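PDB 5M45: acetone carboxylase alpha subunit from Xanthobacter autotrophicus Py2, which is a large metal-binding chain of the hydantoinase B/oxoprolinase family that assembles with other protein chains into a six-chain complex. Local coordinates for residues G385-P390 with W401-S406; I315-C320 with P726-D731; K513-C518 with A640-G645; D630-E635 with A681-D686; T38-G43 with H270-L275. All coordinates share one frame; numbering follows the deposited sequence.

Contact 1 of 5, residues G385-P390 with W401-S406; sequences GTWMNP and WHFLVS. With ACT (acetate ion), chain N.
Trp387 sits in a type I beta turn running from Thr386 to Asn389, closed by a hydrogen bond from Asn389 N to Thr386 O at 3.1 Å, and faces the first turn of helix 401-422; across the pair, Trp387 and Phe403 have their CA atoms 8.4 Å apart. The Trp387 indole does most of the touching. With CG held between the backbone N and the carbonyl carbon (chi1 67°), the ring swings over to the helix and lays one face against Phe403. Phe403 CB makes a CH-pi contact over that face, 3.7 Å from the centroid of the six-membered ring, and comes within 3.5 Å of Trp387 CZ3. The phenyl ring, carried on the same CB, turns its edge toward the five-membered ring in a T-shaped (edge-to-face) pair, with planes at 74°. Leu404 CD2 arrives at the rim of the indole, near its plane, 4.0 Å from Trp387 CZ3. The opposite face is covered by Met388 CE, so the indole is clamped from both sides. At the start of the helix, Trp401 NE1 donates a 2.7 Å hydrogen bond to O of an acetate ion, probably picked up from the crystallisation liquor. Trp387 and Phe403 both also pack on Met316 of strand 313-324, Phe403 reaches Val294 and Val296 of strand 286-297, and Leu404 touches Phe352 of helix 349-361, which makes this a buried helix-on-sheet layer.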
# COMPACT_ATOMS: atom_id res chain seq x y z
N GLY A 385 -0.24 21.01 -14.19
CA GLY A 385 -0.80 19.99 -15.09
C GLY A 385 0.17 19.29 -16.03
O GLY A 385 -0.19 18.24 -16.61
N THR A 386 1.37 19.85 -16.21
CA THR A 386 2.45 19.20 -16.95
C THR A 386 2.97 17.99 -16.17
O THR A 386 2.69 17.82 -14.97
CB THR A 386 3.61 20.18 -17.25
OG1 THR A 386 4.12 20.70 -16.01
CG2 THR A 386 3.15 21.38 -18.15
N TRP A 387 3.76 17.16 -16.83
CA TRP A 387 4.33 15.96 -16.16
C TRP A 387 5.26 16.30 -14.99
O TRP A 387 5.36 15.50 -14.05
CB TRP A 387 5.02 15.02 -17.17
CG TRP A 387 6.30 15.60 -17.81
CD1 TRP A 387 6.42 16.21 -19.04
CD2 TRP A 387 7.60 15.58 -17.23
NE1 TRP A 387 7.74 16.58 -19.24
CE2 TRP A 387 8.48 16.20 -18.14
CE3 TRP A 387 8.12 15.08 -16.02
CZ2 TRP A 387 9.86 16.33 -17.88
CZ3 TRP A 387 9.47 15.24 -15.76
CH2 TRP A 387 10.33 15.84 -16.68
N MET A 388 5.96 17.44 -15.06
CA MET A 388 6.83 17.93 -13.98
C MET A 388 6.11 18.68 -12.83
O MET A 388 6.72 18.96 -11.81
CB MET A 388 8.02 18.77 -14.51
CG MET A 388 7.67 20.12 -15.14
SD MET A 388 7.31 20.08 -16.91
CE MET A 388 8.97 19.84 -17.57
N ASN A 389 4.82 18.99 -12.98
CA ASN A 389 4.01 19.63 -11.90
C ASN A 389 2.55 19.16 -12.05
O ASN A 389 1.66 19.94 -12.39
CB ASN A 389 4.16 21.15 -11.95
CG ASN A 389 3.51 21.88 -10.79
OD1 ASN A 389 3.16 21.29 -9.71
ND2 ASN A 389 3.30 23.18 -10.98
N PRO A 390 2.30 17.85 -11.82
CA PRO A 390 0.98 17.31 -12.11
C PRO A 390 -0.11 17.81 -11.20
O PRO A 390 0.16 18.21 -10.07
CB PRO A 390 1.15 15.79 -11.94
CG PRO A 390 2.62 15.54 -11.91
CD PRO A 390 3.26 16.79 -11.38
N TRP A 401 12.61 9.04 -12.96
CA TRP A 401 13.85 9.36 -13.68
C TRP A 401 13.73 9.31 -15.19
O TRP A 401 14.43 10.06 -15.84
CB TRP A 401 15.00 8.39 -13.29
CG TRP A 401 15.36 8.33 -11.83
CD1 TRP A 401 15.26 7.25 -11.01
CD2 TRP A 401 15.96 9.38 -11.05
NE1 TRP A 401 15.79 7.54 -9.76
CE2 TRP A 401 16.19 8.85 -9.75
CE3 TRP A 401 16.31 10.71 -11.30
CZ2 TRP A 401 16.75 9.61 -8.73
CZ3 TRP A 401 16.88 11.45 -10.27
CH2 TRP A 401 17.10 10.90 -9.00
N HIS A 402 12.93 8.42 -15.75
CA HIS A 402 12.83 8.27 -17.24
C HIS A 402 12.60 9.63 -17.92
O HIS A 402 13.29 9.99 -18.90
CB HIS A 402 11.68 7.33 -17.57
CG HIS A 402 11.59 6.91 -19.00
ND1 HIS A 402 12.65 6.36 -19.69
CD2 HIS A 402 10.55 6.92 -19.87
CE1 HIS A 402 12.27 6.06 -20.92
NE2 HIS A 402 10.99 6.38 -21.05
N PHE A 403 11.66 10.40 -17.34
CA PHE A 403 11.39 11.77 -17.80
C PHE A 403 12.39 12.77 -17.27
O PHE A 403 12.90 13.62 -18.02
CB PHE A 403 9.95 12.18 -17.41
CG PHE A 403 8.85 11.54 -18.26
CD1 PHE A 403 9.09 10.50 -19.19
CD2 PHE A 403 7.55 12.00 -18.11
CE1 PHE A 403 8.05 9.96 -19.93
CE2 PHE A 403 6.51 11.46 -18.84
CZ PHE A 403 6.76 10.43 -19.75
N LEU A 404 12.69 12.70 -15.98
CA LEU A 404 13.57 13.69 -15.33
C LEU A 404 14.96 13.82 -16.00
O LEU A 404 15.38 14.92 -16.36
CB LEU A 404 13.76 13.36 -13.82
CG LEU A 404 12.54 13.53 -12.88
CD1 LEU A 404 12.85 13.00 -11.49
CD2 LEU A 404 12.10 14.99 -12.78
N VAL A 405 15.65 12.68 -16.17
CA VAL A 405 17.03 12.70 -16.73
C VAL A 405 17.04 13.13 -18.21
O VAL A 405 18.07 13.63 -18.70
CB VAL A 405 17.79 11.36 -16.56
CG1 VAL A 405 17.77 10.90 -15.11
CG2 VAL A 405 17.23 10.28 -17.46
N SER A 406 15.89 12.94 -18.88
CA SER A 406 15.73 13.26 -20.29
C SER A 406 15.43 14.77 -20.51
O SER A 406 15.72 15.31 -21.57
CB SER A 406 14.59 12.41 -20.89
OG SER A 406 14.89 11.01 -20.88
C ACT N . 17.95 6.44 -7.43
O ACT N . 16.82 6.03 -7.77
OXT ACT N . 18.19 6.69 -6.23
CH3 ACT N . 19.02 6.63 -8.48

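Contact 2 of 5, residues I315-C320 with P726-D731; sequences IMHAPC and PRFEKD
His317 overlaps the Phe728 ring with a single corner: its CE1 stands over one face of the phenyl ring, displaced toward the rim, and approaches CZ of Phe728 to 3.7 Å. CE2 of Phe728 is almost as near to His317 CE1, at 3.8 Å. The two rings are tilted by 49° with centroids 5.1 Å apart, a geometry that is neither a stack nor an edge-to-face pair. The side chains come from opposite directions, and a chi1 near 180° in both extends each ring out from its backbone toward the other. Behind the imidazole, Pro319 CD lies over the centre of one ring face, two residues along the same side of the strand. The ring nitrogens of His317 are both engaged: ND1 with Ser721 OG, and NE2 with an aromatic side chain of the chain of another protein. With both nitrogens bonded, the rotation of the imidazole is probably fixed, leaving CE1 toward Phe728, which packs on an aromatic side chain of that other chain as well. This is helix-on-sheet packing at a subunit interface, with helix 726-735, the last helix of the chain, set beside strand 313-324 of the four-stranded mixed sheet.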
# COMPACT_ATOMS: atom_id res chain seq x y z
N ILE A 315 5.12 10.35 -26.16
CA ILE A 315 6.43 10.97 -26.13
C ILE A 315 6.42 12.13 -25.11
O ILE A 315 5.53 13.02 -25.14
CB ILE A 315 6.82 11.54 -27.52
CG1 ILE A 315 6.85 10.42 -28.57
CG2 ILE A 315 8.17 12.27 -27.47
CD1 ILE A 315 7.08 10.87 -30.00
N MET A 316 7.41 12.11 -24.21
CA MET A 316 7.64 13.23 -23.28
C MET A 316 8.26 14.43 -24.06
O MET A 316 9.18 14.22 -24.88
CB MET A 316 8.60 12.79 -22.17
CG MET A 316 8.87 13.85 -21.09
SD MET A 316 10.01 15.19 -21.53
CE MET A 316 11.58 14.36 -21.36
N HIS A 317 7.77 15.63 -23.77
CA HIS A 317 8.24 16.92 -24.31
C HIS A 317 8.63 17.86 -23.14
O HIS A 317 7.81 18.11 -22.23
CB HIS A 317 7.11 17.52 -25.15
CG HIS A 317 7.41 18.84 -25.79
ND1 HIS A 317 6.47 19.84 -25.88
CD2 HIS A 317 8.54 19.32 -26.37
CE1 HIS A 317 7.01 20.90 -26.46
NE2 HIS A 317 8.27 20.61 -26.77
N ALA A 318 9.87 18.37 -23.16
CA ALA A 318 10.37 19.32 -22.15
C ALA A 318 11.19 20.47 -22.77
O ALA A 318 12.43 20.43 -22.77
CB ALA A 318 11.21 18.57 -21.10
N PRO A 319 10.50 21.49 -23.32
CA PRO A 319 11.20 22.66 -23.79
C PRO A 319 11.55 23.59 -22.59
O PRO A 319 10.80 23.63 -21.63
CB PRO A 319 10.16 23.34 -24.70
CG PRO A 319 8.86 23.02 -24.05
CD PRO A 319 9.03 21.63 -23.47
N CYS A 320 12.66 24.31 -22.68
CA CYS A 320 13.09 25.23 -21.65
C CYS A 320 13.60 26.55 -22.27
O CYS A 320 14.46 26.52 -23.17
CB CYS A 320 14.22 24.64 -20.80
SG CYS A 320 14.79 25.80 -19.51
N PRO A 726 -0.40 27.67 -23.95
CA PRO A 726 -0.87 28.52 -25.06
C PRO A 726 0.21 29.37 -25.75
O PRO A 726 0.09 29.65 -26.93
CB PRO A 726 -1.94 29.43 -24.43
CG PRO A 726 -1.90 29.15 -22.94
CD PRO A 726 -1.08 27.94 -22.67
N ARG A 727 1.24 29.78 -25.03
CA ARG A 727 2.33 30.52 -25.66
C ARG A 727 3.11 29.63 -26.65
O ARG A 727 3.57 30.10 -27.69
CB ARG A 727 3.23 31.07 -24.57
CG ARG A 727 4.20 32.12 -25.00
CD ARG A 727 4.56 33.02 -23.77
NE ARG A 727 4.91 32.48 -22.41
CZ ARG A 727 6.03 31.81 -22.05
NH1 ARG A 727 6.88 31.38 -22.98
NH2 ARG A 727 6.24 31.55 -20.79
N PHE A 728 3.24 28.34 -26.33
CA PHE A 728 3.87 27.36 -27.21
C PHE A 728 3.02 27.14 -28.47
O PHE A 728 3.58 27.10 -29.56
CB PHE A 728 4.20 26.03 -26.49
CG PHE A 728 4.72 24.94 -27.41
CD1 PHE A 728 5.94 25.05 -28.02
CD2 PHE A 728 3.94 23.82 -27.66
CE1 PHE A 728 6.39 24.06 -28.90
CE2 PHE A 728 4.40 22.81 -28.53
CZ PHE A 728 5.62 22.94 -29.15
N GLU A 729 1.71 27.02 -28.32
CA GLU A 729 0.83 26.85 -29.48
C GLU A 729 0.96 28.06 -30.43
O GLU A 729 1.08 27.91 -31.64
CB GLU A 729 -0.65 26.63 -29.07
CG GLU A 729 -1.56 26.48 -30.29
CD GLU A 729 -2.98 26.00 -30.01
OE1 GLU A 729 -3.34 25.69 -28.86
OE2 GLU A 729 -3.70 25.88 -31.02
N LYS A 730 0.94 29.25 -29.85
CA LYS A 730 1.11 30.47 -30.62
C LYS A 730 2.47 30.52 -31.38
O LYS A 730 2.50 30.87 -32.57
CB LYS A 730 0.92 31.68 -29.70
CG LYS A 730 1.20 33.04 -30.37
CD LYS A 730 0.99 34.15 -29.34
CE LYS A 730 1.56 35.48 -29.76
NZ LYS A 730 0.96 35.90 -31.06
N ASP A 731 3.55 30.16 -30.70
CA ASP A 731 4.92 30.03 -31.30
C ASP A 731 4.94 29.05 -32.49
O ASP A 731 5.49 29.35 -33.55
CB ASP A 731 5.91 29.52 -30.20
CG ASP A 731 7.38 29.57 -30.53
OD1 ASP A 731 7.70 30.20 -31.57
OD2 ASP A 731 8.25 28.99 -29.70

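Contact 3 of 5, residues K513-C518 with A640-G645; sequences KYRGGC and ADDING
The extended loop 513-518 passes helix 636-645 at some distance, the CA atoms of Arg515 and Asp642 being 9.7 Å apart, and the interval is bridged by one pair of side chains. It is a side-on, two-pronged arginine-aspartate salt bridge, tying the loop that enters strand 520-526 to the helix; just before it, Lys513 and Tyr514 form a classic beta bulge opposite Phe628. The arginine presents one edge of its guanidinium. NE donates to Asp642 OD2 at 2.9 Å, nearly straight at 173°, and NH2 donates to Asp642 OD1 at 3.0 Å. Although the acceptors lie near the guanidinium plane, the carboxylate is turned 59° against it, so both oxygens are met from above the carboxylate plane. The arginine chain is stretched out as far as CD, and a bend at chi3 (40°) then brings that edge round to the aspartate. Asp642 OD2 is shared with Arg634 NH2 in a second salt bridge. Two arginines on one buried carboxylate would be expected to stabilise its negative charge. The remaining guanidinium nitrogen turns back on its own loop: Arg515 NH1 donates to Gly516 O, 2.9 Å away, from above the carbonyl plane.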
# COMPACT_ATOMS: atom_id res chain seq x y z
N LYS A 513 33.86 15.78 -32.99
CA LYS A 513 35.27 16.15 -32.86
C LYS A 513 35.89 15.54 -31.57
O LYS A 513 36.99 14.96 -31.60
CB LYS A 513 35.43 17.67 -32.83
CG LYS A 513 36.88 18.05 -33.03
CD LYS A 513 37.32 19.10 -32.04
CE LYS A 513 37.15 20.45 -32.58
NZ LYS A 513 38.25 21.31 -32.00
N TYR A 514 35.16 15.70 -30.48
CA TYR A 514 35.37 14.95 -29.23
C TYR A 514 34.13 14.04 -29.06
O TYR A 514 32.97 14.46 -29.20
CB TYR A 514 35.64 15.88 -28.02
CG TYR A 514 36.88 16.72 -28.24
CD1 TYR A 514 38.16 16.12 -28.29
CD2 TYR A 514 36.79 18.10 -28.46
CE1 TYR A 514 39.29 16.88 -28.56
CE2 TYR A 514 37.93 18.87 -28.70
CZ TYR A 514 39.16 18.26 -28.76
OH TYR A 514 40.31 19.02 -29.02
N ARG A 515 34.41 12.77 -28.80
CA ARG A 515 33.41 11.71 -28.73
C ARG A 515 32.85 11.66 -27.31
O ARG A 515 33.62 11.79 -26.33
CB ARG A 515 34.07 10.35 -29.10
CG ARG A 515 33.13 9.16 -29.03
CD ARG A 515 33.81 7.78 -29.24
NE ARG A 515 35.11 7.55 -28.63
CZ ARG A 515 35.37 7.44 -27.32
NH1 ARG A 515 34.44 7.55 -26.37
NH2 ARG A 515 36.61 7.20 -26.95
N GLY A 516 31.54 11.50 -27.19
CA GLY A 516 30.94 11.20 -25.90
C GLY A 516 31.43 9.86 -25.32
O GLY A 516 31.87 8.96 -26.07
N GLY A 517 31.37 9.74 -24.00
CA GLY A 517 31.73 8.49 -23.35
C GLY A 517 30.87 7.32 -23.84
O GLY A 517 29.64 7.47 -24.04
N CYS A 518 31.50 6.17 -24.06
CA CYS A 518 30.73 4.95 -24.31
C CYS A 518 30.07 4.46 -23.01
O CYS A 518 30.55 4.74 -21.90
CB CYS A 518 31.61 3.85 -24.91
SG CYS A 518 32.05 4.16 -26.63
N ALA A 640 41.60 5.88 -35.02
CA ALA A 640 42.31 4.59 -35.02
C ALA A 640 42.43 3.99 -33.59
O ALA A 640 42.16 2.79 -33.38
CB ALA A 640 43.68 4.74 -35.66
N ASP A 641 42.80 4.83 -32.62
CA ASP A 641 42.87 4.40 -31.20
C ASP A 641 41.52 3.86 -30.71
O ASP A 641 41.47 2.83 -30.04
CB ASP A 641 43.29 5.55 -30.26
CG ASP A 641 44.73 6.04 -30.51
OD1 ASP A 641 45.52 5.39 -31.23
OD2 ASP A 641 45.08 7.13 -30.02
N ASP A 642 40.43 4.54 -31.06
CA ASP A 642 39.07 4.10 -30.70
C ASP A 642 38.70 2.72 -31.28
O ASP A 642 38.09 1.90 -30.58
CB ASP A 642 38.01 5.12 -31.14
CG ASP A 642 37.89 6.31 -30.21
OD1 ASP A 642 38.44 6.28 -29.09
OD2 ASP A 642 37.19 7.30 -30.60
N ILE A 643 39.06 2.48 -32.55
CA ILE A 643 38.81 1.17 -33.16
C ILE A 643 39.62 0.09 -32.44
O ILE A 643 39.05 -0.95 -32.08
CB ILE A 643 39.10 1.17 -34.67
CG1 ILE A 643 38.17 2.18 -35.37
CG2 ILE A 643 38.91 -0.23 -35.27
CD1 ILE A 643 38.68 2.59 -36.73
N ASN A 644 40.92 0.34 -32.22
CA ASN A 644 41.78 -0.62 -31.53
C ASN A 644 41.33 -0.87 -30.09
O ASN A 644 41.49 -1.98 -29.60
CB ASN A 644 43.25 -0.17 -31.55
CG ASN A 644 43.86 -0.26 -32.96
OD1 ASN A 644 43.52 -1.15 -33.78
ND2 ASN A 644 44.74 0.67 -33.27
N GLY A 645 40.75 0.13 -29.43
CA GLY A 645 40.34 0.01 -28.04
C GLY A 645 38.92 -0.51 -27.80
O GLY A 645 38.54 -0.74 -26.63

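Contact 4 of 5, residues D630-E635 with A681-D686; sequences DPLDRE and AQIRKD
Leu632 wedges against helix 673-690 and forms the close-packed half of this contact. Its CD1 meets Ile683 CG2 at 3.8 Å, while the other branch, CD2, rests 3.9 Å from Arg684 CG and lies over one face of the guanidinium. Arg684 runs extended from CG to NE past the leucine, so that its aliphatic part lies along CD2 and its charged end arrives beside the acidic residues. The CA atoms of Leu632 and Ile683 are 8.6 Å apart. The backbone of Leu632 is pinned by Asp630: residues 631-633 make a short 3-10 turn opened by an Asx turn, in which Leu632 N donates to Asp630 OD1 at 3.0 Å. The same oxygen takes a salt bridge from Arg687, farther along the facing helix. On the polar side the fit is looser. Asp633 OD1 lies at the edge of the Arg684 guanidinium, 3.9 Å from NH2, a long salt bridge, with carboxylate and guanidinium planes 30° apart. A water fills the role of a closer link: it donates to Asp630 OD2 and to Asp633 OD2, each at 2.8 Å, and accepts from Arg684 NH2 at 3.0 Å. Arg684 NH1 is taken by a polar side chain and by the backbone of the chain of another protein, whose backbone also bonds Asp630 OD2.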
# COMPACT_ATOMS: atom_id res chain seq x y z
N ASP A 630 32.10 19.02 -34.96
CA ASP A 630 32.01 18.29 -36.23
C ASP A 630 32.94 17.07 -36.22
O ASP A 630 34.14 17.25 -36.07
CB ASP A 630 32.40 19.24 -37.39
CG ASP A 630 32.13 18.66 -38.80
OD1 ASP A 630 31.90 17.44 -38.94
OD2 ASP A 630 32.17 19.46 -39.78
N PRO A 631 32.41 15.85 -36.43
CA PRO A 631 33.28 14.66 -36.48
C PRO A 631 34.37 14.73 -37.54
O PRO A 631 35.39 14.07 -37.41
CB PRO A 631 32.32 13.52 -36.87
CG PRO A 631 30.99 13.98 -36.40
CD PRO A 631 30.99 15.47 -36.58
N LEU A 632 34.14 15.53 -38.58
CA LEU A 632 35.17 15.71 -39.62
C LEU A 632 36.44 16.45 -39.14
O LEU A 632 37.46 16.46 -39.83
CB LEU A 632 34.56 16.43 -40.86
CG LEU A 632 34.84 15.77 -42.20
CD1 LEU A 632 34.13 14.43 -42.29
CD2 LEU A 632 34.35 16.68 -43.30
N ASP A 633 36.35 17.08 -37.97
CA ASP A 633 37.49 17.71 -37.33
C ASP A 633 38.19 16.84 -36.28
O ASP A 633 39.17 17.29 -35.69
CB ASP A 633 37.10 19.06 -36.74
CG ASP A 633 36.75 20.09 -37.88
OD1 ASP A 633 37.39 20.04 -38.93
OD2 ASP A 633 35.81 20.91 -37.78
N ARG A 634 37.71 15.61 -36.03
CA ARG A 634 38.37 14.75 -35.05
C ARG A 634 39.78 14.39 -35.53
O ARG A 634 39.98 14.19 -36.71
CB ARG A 634 37.58 13.47 -34.80
CG ARG A 634 38.18 12.55 -33.71
CD ARG A 634 37.11 11.65 -33.17
NE ARG A 634 37.48 10.68 -32.14
CZ ARG A 634 37.73 10.98 -30.85
NH1 ARG A 634 37.76 12.24 -30.43
NH2 ARG A 634 38.01 10.01 -29.98
N GLU A 635 40.72 14.32 -34.60
CA GLU A 635 42.08 13.88 -34.87
C GLU A 635 42.10 12.46 -35.43
O GLU A 635 41.60 11.54 -34.76
CB GLU A 635 42.92 14.02 -33.59
CG GLU A 635 44.43 14.15 -33.84
CD GLU A 635 44.85 15.47 -34.59
OE1 GLU A 635 45.42 15.36 -35.76
OE2 GLU A 635 44.64 16.63 -34.03
N ALA A 681 37.61 15.76 -47.89
CA ALA A 681 37.26 16.68 -48.99
C ALA A 681 36.00 16.23 -49.75
O ALA A 681 35.13 17.05 -50.09
CB ALA A 681 38.44 16.82 -49.95
N GLN A 682 35.88 14.93 -49.98
CA GLN A 682 34.72 14.38 -50.65
C GLN A 682 33.42 14.44 -49.79
O GLN A 682 32.35 14.77 -50.32
CB GLN A 682 35.04 12.96 -51.14
CG GLN A 682 33.91 12.22 -51.83
CD GLN A 682 33.46 12.91 -53.13
OE1 GLN A 682 34.27 13.15 -54.01
NE2 GLN A 682 32.21 13.31 -53.19
N ILE A 683 33.52 14.18 -48.50
CA ILE A 683 32.36 14.33 -47.61
C ILE A 683 31.83 15.79 -47.56
O ILE A 683 30.62 16.00 -47.52
CB ILE A 683 32.66 13.74 -46.20
CG1 ILE A 683 32.65 12.20 -46.28
CG2 ILE A 683 31.62 14.17 -45.16
CD1 ILE A 683 33.27 11.53 -45.08
N ARG A 684 32.73 16.77 -47.59
CA ARG A 684 32.28 18.19 -47.68
C ARG A 684 31.42 18.43 -48.93
O ARG A 684 30.34 19.06 -48.86
CB ARG A 684 33.46 19.16 -47.63
CG ARG A 684 34.12 19.21 -46.26
CD ARG A 684 35.35 20.10 -46.17
NE ARG A 684 35.85 20.01 -44.81
CZ ARG A 684 35.37 20.66 -43.75
NH1 ARG A 684 34.39 21.58 -43.86
NH2 ARG A 684 35.90 20.40 -42.53
N LYS A 685 31.83 17.86 -50.05
CA LYS A 685 31.00 17.93 -51.25
C LYS A 685 29.68 17.15 -51.16
O LYS A 685 28.63 17.62 -51.61
CB LYS A 685 31.79 17.49 -52.47
CG LYS A 685 32.95 18.41 -52.74
CD LYS A 685 33.22 18.50 -54.23
CE LYS A 685 34.43 17.71 -54.57
NZ LYS A 685 35.60 18.63 -54.41
N ASP A 686 29.73 15.96 -50.56
CA ASP A 686 28.52 15.17 -50.34
C ASP A 686 27.48 15.92 -49.49
O ASP A 686 26.28 15.85 -49.76
CB ASP A 686 28.80 13.85 -49.57
CG ASP A 686 29.70 12.87 -50.33
OD1 ASP A 686 29.84 12.95 -51.57
OD2 ASP A 686 30.26 11.98 -49.58
O HOH W 1 34.33 21.17 -40.10

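Contact 5 of 5, residues T38-G43 with H270-L275; sequences TGRYAG and HGRLGL
The exit loop of helix 24-38, which begins with an ST turn, lies against Arg272 of helix 257-282 near the 3,6,9,12,15-pentaoxaheptadecan-1-ol pocket; the side chain of Tyr41 comes about 7 Å from that ligand, and its ring meets the pocket residue Tyr376. In the turn, Arg40 N donates to Thr38 OG1 at 3.0 Å, while Gly39 leaves the helix with positive phi and its carbonyl oxygen comes to lie over Arg272. There Gly39 O stands over the centre of one guanidinium face, 3.6 Å from Arg272 CZ. This places a partly negative oxygen on a cationic plane without a hydrogen bond between them. A bend at chi3 (65°) in the arginine turns the flat group beneath the loop. Glu269, close by on the same helix, anchors both partners, with OE2 in a salt bridge to Arg272 NH2 and OE1 accepting from Tyr41 N. Tyr41 itself leads its ring away from Arg272, and its OH bonds Asp100 OD2. Arg40 crosses Arg272 with their guanidinium planes 69° apart, and the two NH2 atoms are 4.5 Å from each other, a like-charge approach that Glu269 probably eases. Alongside it, Arg40 CG lies 3.7 Å from Arg272 NH2.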
# COMPACT_ATOMS: atom_id res chain seq x y z
N THR A 38 13.47 41.48 0.68
CA THR A 38 14.84 41.94 0.51
C THR A 38 15.62 41.30 -0.64
O THR A 38 16.65 41.81 -1.01
CB THR A 38 15.67 41.69 1.80
OG1 THR A 38 15.91 40.27 1.95
CG2 THR A 38 14.98 42.26 3.06
N GLY A 39 15.18 40.16 -1.16
CA GLY A 39 15.99 39.41 -2.10
C GLY A 39 17.16 38.65 -1.50
O GLY A 39 17.91 38.03 -2.23
N ARG A 40 17.32 38.65 -0.17
CA ARG A 40 18.37 37.86 0.50
C ARG A 40 17.74 36.82 1.41
O ARG A 40 16.72 37.11 2.01
CB ARG A 40 19.25 38.79 1.32
CG ARG A 40 20.07 39.70 0.41
CD ARG A 40 20.18 41.05 1.00
NE ARG A 40 20.82 42.00 0.10
CZ ARG A 40 22.13 42.11 -0.12
NH1 ARG A 40 22.54 43.08 -0.94
NH2 ARG A 40 23.05 41.29 0.44
N TYR A 41 18.33 35.63 1.51
CA TYR A 41 17.75 34.61 2.39
C TYR A 41 17.59 35.14 3.85
O TYR A 41 18.54 35.68 4.43
CB TYR A 41 18.55 33.31 2.40
CG TYR A 41 17.99 32.27 3.36
CD1 TYR A 41 16.85 31.52 3.03
CD2 TYR A 41 18.54 32.07 4.63
CE1 TYR A 41 16.32 30.59 3.92
CE2 TYR A 41 18.01 31.13 5.51
CZ TYR A 41 16.92 30.39 5.15
OH TYR A 41 16.41 29.45 6.01
N ALA A 42 16.38 35.00 4.38
CA ALA A 42 16.05 35.40 5.74
C ALA A 42 16.23 36.91 6.03
O ALA A 42 16.31 37.31 7.21
CB ALA A 42 16.87 34.59 6.74
N GLY A 43 16.32 37.75 5.00
CA GLY A 43 16.62 39.18 5.18
C GLY A 43 18.03 39.54 5.62
O GLY A 43 18.27 40.68 6.03
N HIS A 270 25.00 32.61 2.33
CA HIS A 270 26.35 32.45 1.74
C HIS A 270 26.29 31.60 0.44
O HIS A 270 26.91 31.93 -0.59
CB HIS A 270 27.26 31.83 2.80
CG HIS A 270 28.71 31.71 2.42
ND1 HIS A 270 29.63 31.12 3.25
CD2 HIS A 270 29.39 32.10 1.32
CE1 HIS A 270 30.82 31.16 2.69
NE2 HIS A 270 30.71 31.75 1.52
N GLY A 271 25.55 30.50 0.49
CA GLY A 271 25.23 29.69 -0.71
C GLY A 271 24.61 30.45 -1.87
O GLY A 271 25.02 30.27 -3.02
N ARG A 272 23.59 31.27 -1.59
CA ARG A 272 22.95 32.11 -2.63
C ARG A 272 23.96 33.08 -3.24
O ARG A 272 24.04 33.19 -4.47
CB ARG A 272 21.74 32.88 -2.08
CG ARG A 272 20.90 33.58 -3.17
CD ARG A 272 19.92 34.59 -2.61
NE ARG A 272 20.65 35.69 -2.00
CZ ARG A 272 21.22 36.70 -2.66
NH1 ARG A 272 21.11 36.81 -4.00
NH2 ARG A 272 21.90 37.63 -1.99
N LEU A 273 24.70 33.77 -2.40
CA LEU A 273 25.78 34.68 -2.86
C LEU A 273 26.81 33.99 -3.78
O LEU A 273 27.25 34.56 -4.76
CB LEU A 273 26.52 35.35 -1.66
CG LEU A 273 25.65 36.35 -0.86
CD1 LEU A 273 26.28 36.66 0.50
CD2 LEU A 273 25.37 37.64 -1.65
N GLY A 274 27.18 32.77 -3.43
CA GLY A 274 28.12 31.91 -4.21
C GLY A 274 27.60 31.62 -5.62
O GLY A 274 28.35 31.73 -6.60
N LEU A 275 26.31 31.26 -5.74
CA LEU A 275 25.72 31.05 -7.07
C LEU A 275 25.73 32.31 -7.93
O LEU A 275 26.12 32.28 -9.09
CB LEU A 275 24.29 30.52 -6.97
CG LEU A 275 23.53 30.46 -8.30
CD1 LEU A 275 24.16 29.40 -9.19
CD2 LEU A 275 22.06 30.17 -8.09

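In the fold
Contacts 1 and 2 share strand 313-324: Met316 packs on Phe403 and Trp387 while His317, the next residue, turns to Phe728, so helices 401-422 and 726-735 are joined to it through aromatic packing. Contact 1 is nearest the centre of the chain, and contact 2 is buried partly by another protein chain. Contacts 3 and 4 interlock through Arg634 of the 630-635 loop, which reaches both segments of contact 3; contact 3 is a buried salt bridge, while contact 4 joins an apolar patch to a long ion pair and a water at a partly buried edge. Contact 5, at a partly exposed loop, touches none of the others; its centre is about 28 Å from that of contact 1.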